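Enterocine A immunity protein (Enterococcus faecium, PDB 2BL8) confers immunity to the pediocin-like bacteriocin enterocin A, protecting the bacterium that carries it. Local coordinates at residues Q7-L12 with Q32-K37; N14-S19 with D26-L31; N56-T61 with E75-L80; K66-F69 with Q73-L76. One frame throughout, in Å; residues are numbered along the deposited sequence.

In the fold
From the N terminus, helix 5-17 turns back through a loop into helix 25-38, and the two lie side by side: interaction 2 joins them near the turn, and interaction 1, further from it, closes the larger loop in which interaction 2 is nested. After an unmodelled connection, helix 48-64 and helix 71-84 form a second hairpin, closed in series with the first by interaction 3. Interaction 4 spans the short connection of that hairpin and ends on the same part of helix 71-84, sharing Glu75 and Leu76. The hairpins meet through Leu12 and Ile77, Ile27 and Leu58, and a probable hydrogen bond from Gln73 to Asp15, giving a four-helix bundle.

Interaction 1: Q7-L12 with Q32-K37; sequences QIVHEL and QKVYLK
Val9 and Tyr35 meet where helices 5-17 and 25-38 run side by side, their CA atoms 6.4 Å apart. On the inner side the packing is apolar. CG1 of Val9, placed anti to the backbone N (chi1 170°), reaches CB of Tyr35 at 4.0 Å and lies at the edge of the phenol ring, near its plane. The other branch, CG2, turns to Val34 and comes within 4.4 Å of its CG1. Val34 in turn touches Leu50 and Leu54 of helix 48-64, so this side of the contact faces the core.

The outer side, where His10 is exposed, is wetter and more polar. Here CB of His10 sits 4.0 Å from CE1 of Tyr35, and the imidazole and phenol rings are set obliquely, planes 65° apart and centroids 5.4 Å from each other. One water links their polar atoms, 3.1 Å from ND1 of His10; its distance to OH of Tyr35 is unusually short and is best taken with reserve. The water lies in the plane of both rings, at the edge of each, bridging two groups whose own polar atoms stand too far apart to bond directly.

The local axes approach to 9.6 Å at an angle of 154° between chain directions. Such nearly antiparallel packing, through small valines inside and aromatic side chains outside, belongs to the first helical hairpin of this antiparallel four-helix bundle.

Interaction 2: N14-S19 with D26-L31; sequences NDISIS and DILEVL
Ile16 projects from the last turns of helix 5-17 into a small hydrophobic patch on helix 25-38, within the helical hairpin that forms the first half of the bundle. Along 26-31, Ile27 is the first residue to take part. Its CG2 branch, held anti to the backbone N, lies 4.1 Å from CD1 of Ile16, and its side chain is set crosswise to that of Ile16. Ile27 also touches Leu58 and Ile67, which carries the patch on into the second hairpin.

Leu28 follows and makes the closest approach. It runs antiparallel alongside Ile16, bringing CD2 to 3.6 Å from CG2 of Ile16 and 3.8 Å from its CB. The same isobutyl group extends over the backbone of Ser17, the residue after Ile16, with CD1 of Leu28 4.0 Å from CA of Ser17.

One turn further on, Leu31 closes the patch from the other end: its CD1 is 4.3 Å from CD1 of Ile16. Leu31 also packs on Leu12 and Tyr13 of helix 5-17. No hydrogen bond joins the two segments, so the contact rests on branched aliphatic groups. The CD2 of Leu28 that meets Ile16 also lies 3.9 Å from the backbone N of Ser17.

Interaction 3: N56-T61 with E75-L80; sequences NYLYFT and ELIRNL
Ile77 of helix 71-84 enters between Leu58 and Tyr59 of helix 48-64 and uses a different branch for each. The aliphatic part is its meeting with Leu58: CD1 of Leu58 lies 4.0 Å from CD1 of Ile77 and equally near its CG1, the two side chains crossing at a slant. Chi1 of Ile77 (-63°) sets CG1 beside the backbone N and leaves CG2 anti to that N, which parts the long arm from the methyl.

The second kind of contact is between that methyl and an aromatic side chain. CG2 of Ile77 lies 3.7 Å from OH of Tyr59 and 3.9 Å from CE2, meeting the hydroxyl-bearing end of the ring obliquely. Tyr59 and Ile77 overlap head to tail, and the phenol lies along the outer margin of the contact.

No hydrogen bond crosses between the segments. Within helix 48-64, OG1 of Thr61 donates to O of Tyr57 at 2.7 Å, from 41° out of the carbonyl plane, and this oxygen also accepts from N of Thr61. The hydroxyl is thus satisfied by its own helix in a buried setting, and it lies above one face of the Tyr57 ring, toward its rim.

Leu58 and Ile77 both reach Leu12 of helix 5-17, close to the centre of the chain: aliphatic packing shared by three helices in this way forms the core of an antiparallel four-helix bundle.

Interaction 4: K66-F69 with Q73-L76; sequences KIRF and QEEL
Phe69, Gln73 and Glu74 bury most of the surface where the short connection between helices 48-64 and 71-84 folds against the first turn of helix 71-84, at the bend of the bundle's second hairpin. The connection begins at Lys66, whose positive phi of 53° ends helix 48-64 in a Schellman motif.

Phe69 buries the most. Its ring leads inward, where CE2 reaches CD1 of Ile77 and the carbonyl oxygen of Leu58, wedged between the two helices beneath the turn. Gln73 comes in crosswise: its OE1 lies in the plane of the ring, at the edge, 3.6 Å from CD1 of Phe69, with ring and amide planes 75° apart. The same oxygen is 3.4 Å from CA of Phe69. It also accepts a hydrogen bond from N of Thr70. A water donates both to OE1 of Gln73, at 2.7 Å, and to O of Arg68. NE2 of Gln73 bonds to OD2 of Asp15, so both ends of this buried amide are engaged and its rotation is fixed, linking the turn to helix 5-17.

Glu74 covers the outer side. The methylene CG packs 3.8 Å from CB of Phe69, the chain being extended beyond it. OE2 of Glu74 also sits 3.3 Å from O of Phe69, two acceptors with no hydrogen bond between them. Arg68, bent at chi2 and chi3, curls back toward the carboxylate, and the opposite charges probably attract. No N-H is aimed at the acid, because OE2 of Glu74 lies well out of the guanidinium plane, 4.1 Å from NH2 of Arg68.

Interaction 1: Q7-L12 with Q32-K37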
loop_
_atom_site.group_PDB
_atom_site.type_symbol
_atom_site.label_atom_id
_atom_site.label_comp_id
_atom_site.label_asym_id
_atom_site.label_seq_id
_atom_site.Cartn_x
_atom_site.Cartn_y
_atom_site.Cartn_z
ATOM N N GLN A 7 -5.238 6.061 8.184
ATOM C CA GLN A 7 -4.819 7.382 7.747
ATOM C C GLN A 7 -4.012 7.329 6.459
ATOM O O GLN A 7 -4.261 8.097 5.531
ATOM C CB GLN A 7 -3.996 8.065 8.842
ATOM C CG GLN A 7 -3.739 9.542 8.593
ATOM C CD GLN A 7 -2.950 10.189 9.715
ATOM O OE1 GLN A 7 -3.211 9.940 10.893
ATOM N NE2 GLN A 7 -1.986 11.030 9.357
ATOM N N ILE A 8 -3.046 6.419 6.404
ATOM C CA ILE A 8 -2.218 6.299 5.212
ATOM C C ILE A 8 -3.035 5.856 4.001
ATOM O O ILE A 8 -2.879 6.404 2.912
ATOM C CB ILE A 8 -1.061 5.313 5.438
ATOM C CG1 ILE A 8 -0.195 5.783 6.613
ATOM C CG2 ILE A 8 -0.230 5.201 4.171
ATOM C CD1 ILE A 8 0.416 7.147 6.432
ATOM N N VAL A 9 -3.916 4.880 4.191
ATOM C CA VAL A 9 -4.755 4.397 3.098
ATOM C C VAL A 9 -5.656 5.522 2.611
ATOM O O VAL A 9 -5.807 5.731 1.407
ATOM C CB VAL A 9 -5.633 3.207 3.543
ATOM C CG1 VAL A 9 -6.669 2.888 2.476
ATOM C CG2 VAL A 9 -4.760 1.990 3.796
ATOM N N HIS A 10 -6.256 6.241 3.557
ATOM C CA HIS A 10 -7.143 7.352 3.230
ATOM C C HIS A 10 -6.366 8.413 2.455
ATOM O O HIS A 10 -6.846 8.928 1.448
ATOM C CB HIS A 10 -7.722 7.952 4.517
ATOM C CG HIS A 10 -8.893 8.859 4.293
ATOM N ND1 HIS A 10 -9.716 9.274 5.320
ATOM C CD2 HIS A 10 -9.383 9.428 3.167
ATOM C CE1 HIS A 10 -10.663 10.056 4.835
ATOM N NE2 HIS A 10 -10.484 10.166 3.530
ATOM N N GLU A 11 -5.160 8.725 2.916
ATOM C CA GLU A 11 -4.338 9.730 2.248
ATOM C C GLU A 11 -3.897 9.296 0.852
ATOM O O GLU A 11 -3.881 10.104 -0.077
ATOM C CB GLU A 11 -3.116 10.066 3.106
ATOM C CG GLU A 11 -3.474 10.697 4.446
ATOM C CD GLU A 11 -2.268 10.944 5.334
ATOM O OE1 GLU A 11 -1.288 10.173 5.247
ATOM O OE2 GLU A 11 -2.304 11.902 6.133
ATOM N N LEU A 12 -3.550 8.024 0.702
ATOM C CA LEU A 12 -3.118 7.515 -0.596
ATOM C C LEU A 12 -4.305 7.539 -1.560
ATOM O O LEU A 12 -4.167 7.925 -2.722
ATOM C CB LEU A 12 -2.568 6.089 -0.450
ATOM C CG LEU A 12 -1.956 5.421 -1.685
ATOM C CD1 LEU A 12 -0.794 6.258 -2.209
ATOM C CD2 LEU A 12 -1.475 4.023 -1.316
ATOM N N GLN A 32 -10.264 1.407 -1.285
ATOM C CA GLN A 32 -11.546 1.616 -0.630
ATOM C C GLN A 32 -11.905 0.400 0.213
ATOM O O GLN A 32 -12.247 0.527 1.387
ATOM C CB GLN A 32 -12.643 1.848 -1.672
ATOM C CG GLN A 32 -14.041 1.908 -1.071
ATOM C CD GLN A 32 -14.268 3.158 -0.250
ATOM O OE1 GLN A 32 -14.410 4.252 -0.795
ATOM N NE2 GLN A 32 -14.301 3.003 1.069
ATOM N N LYS A 33 -11.821 -0.775 -0.406
ATOM C CA LYS A 33 -12.133 -2.040 0.248
ATOM C C LYS A 33 -11.274 -2.264 1.488
ATOM O O LYS A 33 -11.771 -2.697 2.529
ATOM C CB LYS A 33 -11.927 -3.190 -0.742
ATOM C CG LYS A 33 -12.321 -4.565 -0.218
ATOM C CD LYS A 33 -12.178 -5.620 -1.308
ATOM C CE LYS A 33 -12.604 -6.997 -0.816
ATOM N NZ LYS A 33 -12.506 -8.027 -1.891
ATOM N N VAL A 34 -9.983 -1.973 1.372
ATOM C CA VAL A 34 -9.062 -2.146 2.490
ATOM C C VAL A 34 -9.405 -1.201 3.642
ATOM O O VAL A 34 -9.391 -1.603 4.809
ATOM C CB VAL A 34 -7.603 -1.902 2.032
ATOM C CG1 VAL A 34 -6.654 -1.948 3.220
ATOM C CG2 VAL A 34 -7.211 -2.952 1.019
ATOM N N TYR A 35 -9.717 0.048 3.308
ATOM C CA TYR A 35 -10.065 1.057 4.306
ATOM C C TYR A 35 -11.233 0.586 5.164
ATOM O O TYR A 35 -11.177 0.653 6.392
ATOM C CB TYR A 35 -10.452 2.376 3.632
ATOM C CG TYR A 35 -10.755 3.479 4.621
ATOM C CD1 TYR A 35 -9.730 4.185 5.246
ATOM C CD2 TYR A 35 -12.073 3.794 4.958
ATOM C CE1 TYR A 35 -10.007 5.176 6.187
ATOM C CE2 TYR A 35 -12.361 4.782 5.894
ATOM C CZ TYR A 35 -11.326 5.467 6.506
ATOM O OH TYR A 35 -11.611 6.433 7.445
ATOM N N LEU A 36 -12.293 0.124 4.511
ATOM C CA LEU A 36 -13.471 -0.360 5.224
ATOM C C LEU A 36 -13.111 -1.506 6.171
ATOM O O LEU A 36 -13.594 -1.557 7.306
ATOM C CB LEU A 36 -14.545 -0.801 4.225
ATOM C CG LEU A 36 -15.170 0.346 3.419
ATOM C CD1 LEU A 36 -16.074 -0.215 2.335
ATOM C CD2 LEU A 36 -15.947 1.272 4.349
ATOM N N LYS A 37 -12.262 -2.423 5.711
ATOM C CA LYS A 37 -11.845 -3.548 6.544
ATOM C C LYS A 37 -11.057 -3.087 7.764
ATOM O O LYS A 37 -11.210 -3.640 8.854
ATOM C CB LYS A 37 -10.995 -4.532 5.736
ATOM C CG LYS A 37 -11.763 -5.282 4.669
ATOM C CD LYS A 37 -10.916 -6.387 4.061
ATOM C CE LYS A 37 -11.712 -7.188 3.045
ATOM N NZ LYS A 37 -12.949 -7.753 3.654
HETATM O O HOH W 1 -9.723 7.964 8.178
#

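Interaction 2: N14-S19 with D26-L31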
loop_
_atom_site.group_PDB
_atom_site.type_symbol
_atom_site.label_atom_id
_atom_site.label_comp_id
_atom_site.label_asym_id
_atom_site.label_seq_id
_atom_site.Cartn_x
_atom_site.Cartn_y
_atom_site.Cartn_z
ATOM N N ASN A 14 -7.046 9.487 -1.470
ATOM C CA ASN A 14 -7.357 10.868 -1.818
ATOM C C ASN A 14 -6.354 11.490 -2.772
ATOM O O ASN A 14 -6.735 12.215 -3.689
ATOM C CB ASN A 14 -7.463 11.720 -0.549
ATOM C CG ASN A 14 -8.794 11.544 0.155
ATOM O OD1 ASN A 14 -9.537 10.601 -0.122
ATOM N ND2 ASN A 14 -9.101 12.450 1.076
ATOM N N ASP A 15 -5.071 11.209 -2.569
ATOM C CA ASP A 15 -4.051 11.781 -3.441
ATOM C C ASP A 15 -4.196 11.273 -4.873
ATOM O O ASP A 15 -4.059 12.034 -5.831
ATOM C CB ASP A 15 -2.650 11.447 -2.927
ATOM C CG ASP A 15 -1.586 12.312 -3.567
ATOM O OD1 ASP A 15 -1.539 13.516 -3.244
ATOM O OD2 ASP A 15 -0.811 11.799 -4.402
ATOM N N ILE A 16 -4.472 9.982 -5.012
ATOM C CA ILE A 16 -4.634 9.372 -6.327
ATOM C C ILE A 16 -5.956 9.780 -6.969
ATOM O O ILE A 16 -6.012 10.080 -8.167
ATOM C CB ILE A 16 -4.584 7.822 -6.228
ATOM C CG1 ILE A 16 -3.163 7.367 -5.886
ATOM C CG2 ILE A 16 -5.037 7.194 -7.547
ATOM C CD1 ILE A 16 -3.042 5.873 -5.615
ATOM N N SER A 17 -7.016 9.801 -6.165
ATOM C CA SER A 17 -8.347 10.139 -6.652
ATOM C C SER A 17 -8.446 11.525 -7.278
ATOM O O SER A 17 -9.201 11.723 -8.232
ATOM C CB SER A 17 -9.366 10.025 -5.515
ATOM O OG SER A 17 -9.121 11.000 -4.522
ATOM N N ILE A 18 -7.696 12.481 -6.740
ATOM C CA ILE A 18 -7.716 13.848 -7.257
ATOM C C ILE A 18 -7.296 13.887 -8.719
ATOM O O ILE A 18 -7.753 14.738 -9.485
ATOM C CB ILE A 18 -6.792 14.767 -6.430
ATOM C CG1 ILE A 18 -7.381 14.954 -5.029
ATOM C CG2 ILE A 18 -6.631 16.118 -7.122
ATOM C CD1 ILE A 18 -6.550 15.827 -4.113
ATOM N N SER A 19 -6.420 12.963 -9.101
ATOM C CA SER A 19 -5.949 12.875 -10.475
ATOM C C SER A 19 -6.870 11.922 -11.221
ATOM O O SER A 19 -6.458 10.836 -11.628
ATOM C CB SER A 19 -4.510 12.351 -10.516
ATOM O OG SER A 19 -3.625 13.255 -9.880
ATOM N N ASP A 26 -9.049 0.694 -10.604
ATOM C CA ASP A 26 -8.941 -0.557 -9.866
ATOM C C ASP A 26 -8.226 -0.356 -8.537
ATOM O O ASP A 26 -8.653 -0.879 -7.509
ATOM C CB ASP A 26 -8.205 -1.608 -10.700
ATOM C CG ASP A 26 -8.976 -2.009 -11.944
ATOM O OD1 ASP A 26 -10.150 -2.412 -11.811
ATOM O OD2 ASP A 26 -8.408 -1.923 -13.053
ATOM N N ILE A 27 -7.136 0.404 -8.569
ATOM C CA ILE A 27 -6.357 0.689 -7.369
ATOM C C ILE A 27 -7.206 1.407 -6.321
ATOM O O ILE A 27 -7.138 1.092 -5.133
ATOM C CB ILE A 27 -5.118 1.556 -7.716
ATOM C CG1 ILE A 27 -4.089 0.712 -8.467
ATOM C CG2 ILE A 27 -4.518 2.159 -6.453
ATOM C CD1 ILE A 27 -2.963 1.523 -9.075
ATOM N N LEU A 28 -8.010 2.371 -6.757
ATOM C CA LEU A 28 -8.859 3.107 -5.827
ATOM C C LEU A 28 -9.906 2.182 -5.209
ATOM O O LEU A 28 -10.220 2.288 -4.023
ATOM C CB LEU A 28 -9.547 4.274 -6.542
ATOM C CG LEU A 28 -8.643 5.411 -7.028
ATOM C CD1 LEU A 28 -9.474 6.426 -7.791
ATOM C CD2 LEU A 28 -7.963 6.079 -5.839
ATOM N N GLU A 29 -10.443 1.273 -6.016
ATOM C CA GLU A 29 -11.451 0.334 -5.540
ATOM C C GLU A 29 -10.865 -0.554 -4.447
ATOM O O GLU A 29 -11.506 -0.811 -3.428
ATOM C CB GLU A 29 -11.955 -0.527 -6.701
ATOM C CG GLU A 29 -13.046 -1.517 -6.322
ATOM C CD GLU A 29 -13.614 -2.236 -7.527
ATOM O OE1 GLU A 29 -14.050 -1.545 -8.473
ATOM O OE2 GLU A 29 -13.630 -3.487 -7.531
ATOM N N VAL A 30 -9.639 -1.018 -4.664
ATOM C CA VAL A 30 -8.974 -1.868 -3.686
ATOM C C VAL A 30 -8.675 -1.084 -2.412
ATOM O O VAL A 30 -8.890 -1.579 -1.306
ATOM C CB VAL A 30 -7.662 -2.450 -4.253
ATOM C CG1 VAL A 30 -6.880 -3.134 -3.149
ATOM C CG2 VAL A 30 -7.983 -3.458 -5.353
ATOM N N LEU A 31 -8.178 0.139 -2.562
ATOM C CA LEU A 31 -7.884 0.964 -1.397
ATOM C C LEU A 31 -9.158 1.172 -0.586
ATOM O O LEU A 31 -9.139 1.116 0.646
ATOM C CB LEU A 31 -7.306 2.312 -1.831
ATOM C CG LEU A 31 -5.867 2.253 -2.347
ATOM C CD1 LEU A 31 -5.488 3.605 -2.937
ATOM C CD2 LEU A 31 -4.926 1.872 -1.210
#

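Interaction 3: N56-T61 with E75-L80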
loop_
_atom_site.group_PDB
_atom_site.type_symbol
_atom_site.label_atom_id
_atom_site.label_comp_id
_atom_site.label_asym_id
_atom_site.label_seq_id
_atom_site.Cartn_x
_atom_site.Cartn_y
_atom_site.Cartn_z
ATOM N N ASN A 56 1.566 -5.731 -2.032
ATOM C CA ASN A 56 1.899 -6.671 -3.110
ATOM C C ASN A 56 1.116 -6.260 -4.363
ATOM O O ASN A 56 1.660 -6.182 -5.467
ATOM C CB ASN A 56 1.454 -8.094 -2.763
ATOM C CG ASN A 56 2.351 -8.788 -1.759
ATOM O OD1 ASN A 56 1.995 -9.859 -1.260
ATOM N ND2 ASN A 56 3.507 -8.207 -1.464
ATOM N N TYR A 57 -0.180 -6.033 -4.179
ATOM C CA TYR A 57 -1.065 -5.648 -5.273
ATOM C C TYR A 57 -0.654 -4.333 -5.938
ATOM O O TYR A 57 -0.624 -4.228 -7.167
ATOM C CB TYR A 57 -2.503 -5.524 -4.757
ATOM C CG TYR A 57 -3.453 -4.899 -5.751
ATOM C CD1 TYR A 57 -3.990 -5.643 -6.802
ATOM C CD2 TYR A 57 -3.777 -3.548 -5.667
ATOM C CE1 TYR A 57 -4.830 -5.048 -7.747
ATOM C CE2 TYR A 57 -4.606 -2.947 -6.603
ATOM C CZ TYR A 57 -5.128 -3.699 -7.639
ATOM O OH TYR A 57 -5.946 -3.089 -8.564
ATOM N N LEU A 58 -0.332 -3.330 -5.129
ATOM C CA LEU A 58 0.043 -2.032 -5.674
ATOM C C LEU A 58 1.247 -2.115 -6.608
ATOM O O LEU A 58 1.221 -1.561 -7.709
ATOM C CB LEU A 58 0.314 -1.037 -4.535
ATOM C CG LEU A 58 -0.933 -0.661 -3.717
ATOM C CD1 LEU A 58 -0.548 0.231 -2.544
ATOM C CD2 LEU A 58 -1.940 0.049 -4.609
ATOM N N TYR A 59 2.295 -2.808 -6.186
ATOM C CA TYR A 59 3.480 -2.913 -7.031
ATOM C C TYR A 59 3.261 -3.825 -8.227
ATOM O O TYR A 59 3.788 -3.572 -9.309
ATOM C CB TYR A 59 4.677 -3.385 -6.206
ATOM C CG TYR A 59 5.225 -2.310 -5.303
ATOM C CD1 TYR A 59 5.830 -1.165 -5.829
ATOM C CD2 TYR A 59 5.122 -2.421 -3.916
ATOM C CE1 TYR A 59 6.316 -0.155 -4.989
ATOM C CE2 TYR A 59 5.602 -1.421 -3.072
ATOM C CZ TYR A 59 6.197 -0.293 -3.614
ATOM O OH TYR A 59 6.676 0.687 -2.771
ATOM N N PHE A 60 2.484 -4.887 -8.037
ATOM C CA PHE A 60 2.200 -5.795 -9.136
ATOM C C PHE A 60 1.384 -5.056 -10.194
ATOM O O PHE A 60 1.677 -5.123 -11.389
ATOM C CB PHE A 60 1.404 -7.005 -8.647
ATOM C CG PHE A 60 0.825 -7.826 -9.761
ATOM C CD1 PHE A 60 1.648 -8.597 -10.574
ATOM C CD2 PHE A 60 -0.539 -7.789 -10.032
ATOM C CE1 PHE A 60 1.123 -9.319 -11.642
ATOM C CE2 PHE A 60 -1.074 -8.506 -11.096
ATOM C CZ PHE A 60 -0.239 -9.272 -11.904
ATOM N N THR A 61 0.352 -4.354 -9.743
ATOM C CA THR A 61 -0.522 -3.613 -10.642
ATOM C C THR A 61 0.245 -2.521 -11.374
ATOM O O THR A 61 0.050 -2.311 -12.567
ATOM C CB THR A 61 -1.685 -2.976 -9.866
ATOM O OG1 THR A 61 -2.418 -4.004 -9.190
ATOM C CG2 THR A 61 -2.619 -2.234 -10.810
ATOM N N GLU A 75 6.241 7.113 -1.032
ATOM C CA GLU A 75 6.573 7.307 0.368
ATOM C C GLU A 75 5.419 6.857 1.263
ATOM O O GLU A 75 5.642 6.254 2.314
ATOM C CB GLU A 75 6.941 8.775 0.604
ATOM C CG GLU A 75 8.318 9.100 0.022
ATOM C CD GLU A 75 8.506 10.554 -0.351
ATOM O OE1 GLU A 75 7.704 11.407 0.083
ATOM O OE2 GLU A 75 9.479 10.842 -1.083
ATOM N N LEU A 76 4.188 7.134 0.846
ATOM C CA LEU A 76 3.036 6.696 1.621
ATOM C C LEU A 76 2.976 5.167 1.620
ATOM O O LEU A 76 2.711 4.553 2.650
ATOM C CB LEU A 76 1.739 7.259 1.040
ATOM C CG LEU A 76 1.542 8.766 1.213
ATOM C CD1 LEU A 76 0.263 9.194 0.500
ATOM C CD2 LEU A 76 1.486 9.109 2.697
ATOM N N ILE A 77 3.230 4.549 0.471
ATOM C CA ILE A 77 3.186 3.089 0.406
ATOM C C ILE A 77 4.258 2.502 1.324
ATOM O O ILE A 77 4.030 1.500 1.997
ATOM C CB ILE A 77 3.372 2.582 -1.044
ATOM C CG1 ILE A 77 2.211 3.082 -1.915
ATOM C CG2 ILE A 77 3.389 1.058 -1.066
ATOM C CD1 ILE A 77 2.391 2.812 -3.405
ATOM N N ARG A 78 5.423 3.142 1.360
ATOM C CA ARG A 78 6.519 2.693 2.219
ATOM C C ARG A 78 6.104 2.757 3.687
ATOM O O ARG A 78 6.342 1.821 4.455
ATOM C CB ARG A 78 7.746 3.582 2.000
ATOM C CG ARG A 78 8.932 3.270 2.895
ATOM C CD ARG A 78 10.055 4.273 2.667
ATOM N NE ARG A 78 9.699 5.605 3.149
ATOM C CZ ARG A 78 10.341 6.722 2.814
ATOM N NH1 ARG A 78 11.376 6.673 1.985
ATOM N NH2 ARG A 78 9.952 7.889 3.309
ATOM N N ASN A 79 5.481 3.866 4.074
ATOM C CA ASN A 79 5.040 4.047 5.448
ATOM C C ASN A 79 3.966 3.031 5.829
ATOM O O ASN A 79 3.951 2.537 6.960
ATOM C CB ASN A 79 4.535 5.480 5.651
ATOM C CG ASN A 79 5.655 6.507 5.566
ATOM O OD1 ASN A 79 5.416 7.713 5.616
ATOM N ND2 ASN A 79 6.890 6.026 5.447
ATOM N N LEU A 80 3.084 2.702 4.888
ATOM C CA LEU A 80 2.032 1.726 5.160
ATOM C C LEU A 80 2.648 0.367 5.499
ATOM O O LEU A 80 2.252 -0.285 6.464
ATOM C CB LEU A 80 1.091 1.597 3.957
ATOM C CG LEU A 80 -0.147 0.722 4.189
ATOM C CD1 LEU A 80 -0.981 1.287 5.329
ATOM C CD2 LEU A 80 -0.967 0.649 2.912
#

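Interaction 4: K66-F69 with Q73-L76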
loop_
_atom_site.group_PDB
_atom_site.type_symbol
_atom_site.label_atom_id
_atom_site.label_comp_id
_atom_site.label_asym_id
_atom_site.label_seq_id
_atom_site.Cartn_x
_atom_site.Cartn_y
_atom_site.Cartn_z
ATOM N N LYS A 66 1.934 -0.652 -16.137
ATOM C CA LYS A 66 2.936 0.361 -16.450
ATOM C C LYS A 66 2.585 1.725 -15.854
ATOM O O LYS A 66 2.625 2.754 -16.535
ATOM C CB LYS A 66 3.108 0.458 -17.969
ATOM C CG LYS A 66 3.573 -0.854 -18.590
ATOM C CD LYS A 66 3.659 -0.779 -20.101
ATOM C CE LYS A 66 4.190 -2.078 -20.689
ATOM N NZ LYS A 66 4.269 -2.023 -22.179
ATOM N N ILE A 67 2.250 1.711 -14.567
ATOM C CA ILE A 67 1.883 2.909 -13.813
ATOM C C ILE A 67 3.050 3.374 -12.949
ATOM O O ILE A 67 3.792 2.555 -12.410
ATOM C CB ILE A 67 0.703 2.627 -12.858
ATOM C CG1 ILE A 67 -0.566 2.334 -13.654
ATOM C CG2 ILE A 67 0.503 3.804 -11.919
ATOM C CD1 ILE A 67 -1.743 1.938 -12.783
ATOM N N ARG A 68 3.199 4.688 -12.806
ATOM C CA ARG A 68 4.271 5.247 -11.990
ATOM C C ARG A 68 3.696 6.118 -10.880
ATOM O O ARG A 68 3.102 7.161 -11.147
ATOM C CB ARG A 68 5.223 6.097 -12.839
ATOM C CG ARG A 68 5.955 5.347 -13.938
ATOM C CD ARG A 68 6.765 4.179 -13.393
ATOM N NE ARG A 68 7.720 4.581 -12.366
ATOM C CZ ARG A 68 8.592 3.750 -11.802
ATOM N NH1 ARG A 68 8.625 2.478 -12.170
ATOM N NH2 ARG A 68 9.426 4.188 -10.868
ATOM N N PHE A 69 3.863 5.680 -9.638
ATOM C CA PHE A 69 3.384 6.445 -8.494
ATOM C C PHE A 69 4.300 7.651 -8.332
ATOM O O PHE A 69 5.466 7.607 -8.722
ATOM C CB PHE A 69 3.460 5.608 -7.216
ATOM C CG PHE A 69 2.519 4.441 -7.194
ATOM C CD1 PHE A 69 1.147 4.642 -7.179
ATOM C CD2 PHE A 69 3.008 3.137 -7.175
ATOM C CE1 PHE A 69 0.267 3.564 -7.143
ATOM C CE2 PHE A 69 2.139 2.051 -7.140
ATOM C CZ PHE A 69 0.767 2.263 -7.124
ATOM N N GLN A 73 3.559 9.448 -3.236
ATOM C CA GLN A 73 2.722 8.255 -3.142
ATOM C C GLN A 73 3.579 7.043 -2.769
ATOM O O GLN A 73 3.153 6.196 -1.983
ATOM C CB GLN A 73 1.989 8.015 -4.467
ATOM C CG GLN A 73 0.914 9.059 -4.750
ATOM C CD GLN A 73 0.347 8.970 -6.154
ATOM O OE1 GLN A 73 0.884 8.268 -7.010
ATOM N NE2 GLN A 73 -0.739 9.695 -6.400
ATOM N N GLU A 74 4.790 6.971 -3.324
ATOM C CA GLU A 74 5.718 5.878 -3.033
ATOM C C GLU A 74 6.085 5.905 -1.562
ATOM O O GLU A 74 6.230 4.857 -0.922
ATOM C CB GLU A 74 6.990 6.010 -3.875
ATOM C CG GLU A 74 6.808 5.684 -5.343
ATOM C CD GLU A 74 8.033 6.021 -6.180
ATOM O OE1 GLU A 74 9.068 6.426 -5.607
ATOM O OE2 GLU A 74 7.956 5.879 -7.418
ATOM N N GLU A 75 6.241 7.113 -1.032
ATOM C CA GLU A 75 6.573 7.307 0.368
ATOM C C GLU A 75 5.419 6.857 1.263
ATOM O O GLU A 75 5.642 6.254 2.314
ATOM C CB GLU A 75 6.941 8.775 0.604
ATOM C CG GLU A 75 8.318 9.100 0.022
ATOM C CD GLU A 75 8.506 10.554 -0.351
ATOM O OE1 GLU A 75 7.704 11.407 0.083
ATOM O OE2 GLU A 75 9.479 10.842 -1.083
ATOM N N LEU A 76 4.188 7.134 0.846
ATOM C CA LEU A 76 3.036 6.696 1.621
ATOM C C LEU A 76 2.976 5.167 1.620
ATOM O O LEU A 76 2.711 4.553 2.650
ATOM C CB LEU A 76 1.739 7.259 1.040
ATOM C CG LEU A 76 1.542 8.766 1.213
ATOM C CD1 LEU A 76 0.263 9.194 0.500
ATOM C CD2 LEU A 76 1.486 9.109 2.697
HETATM O O HOH W 2 0.479 8.342 -9.705
#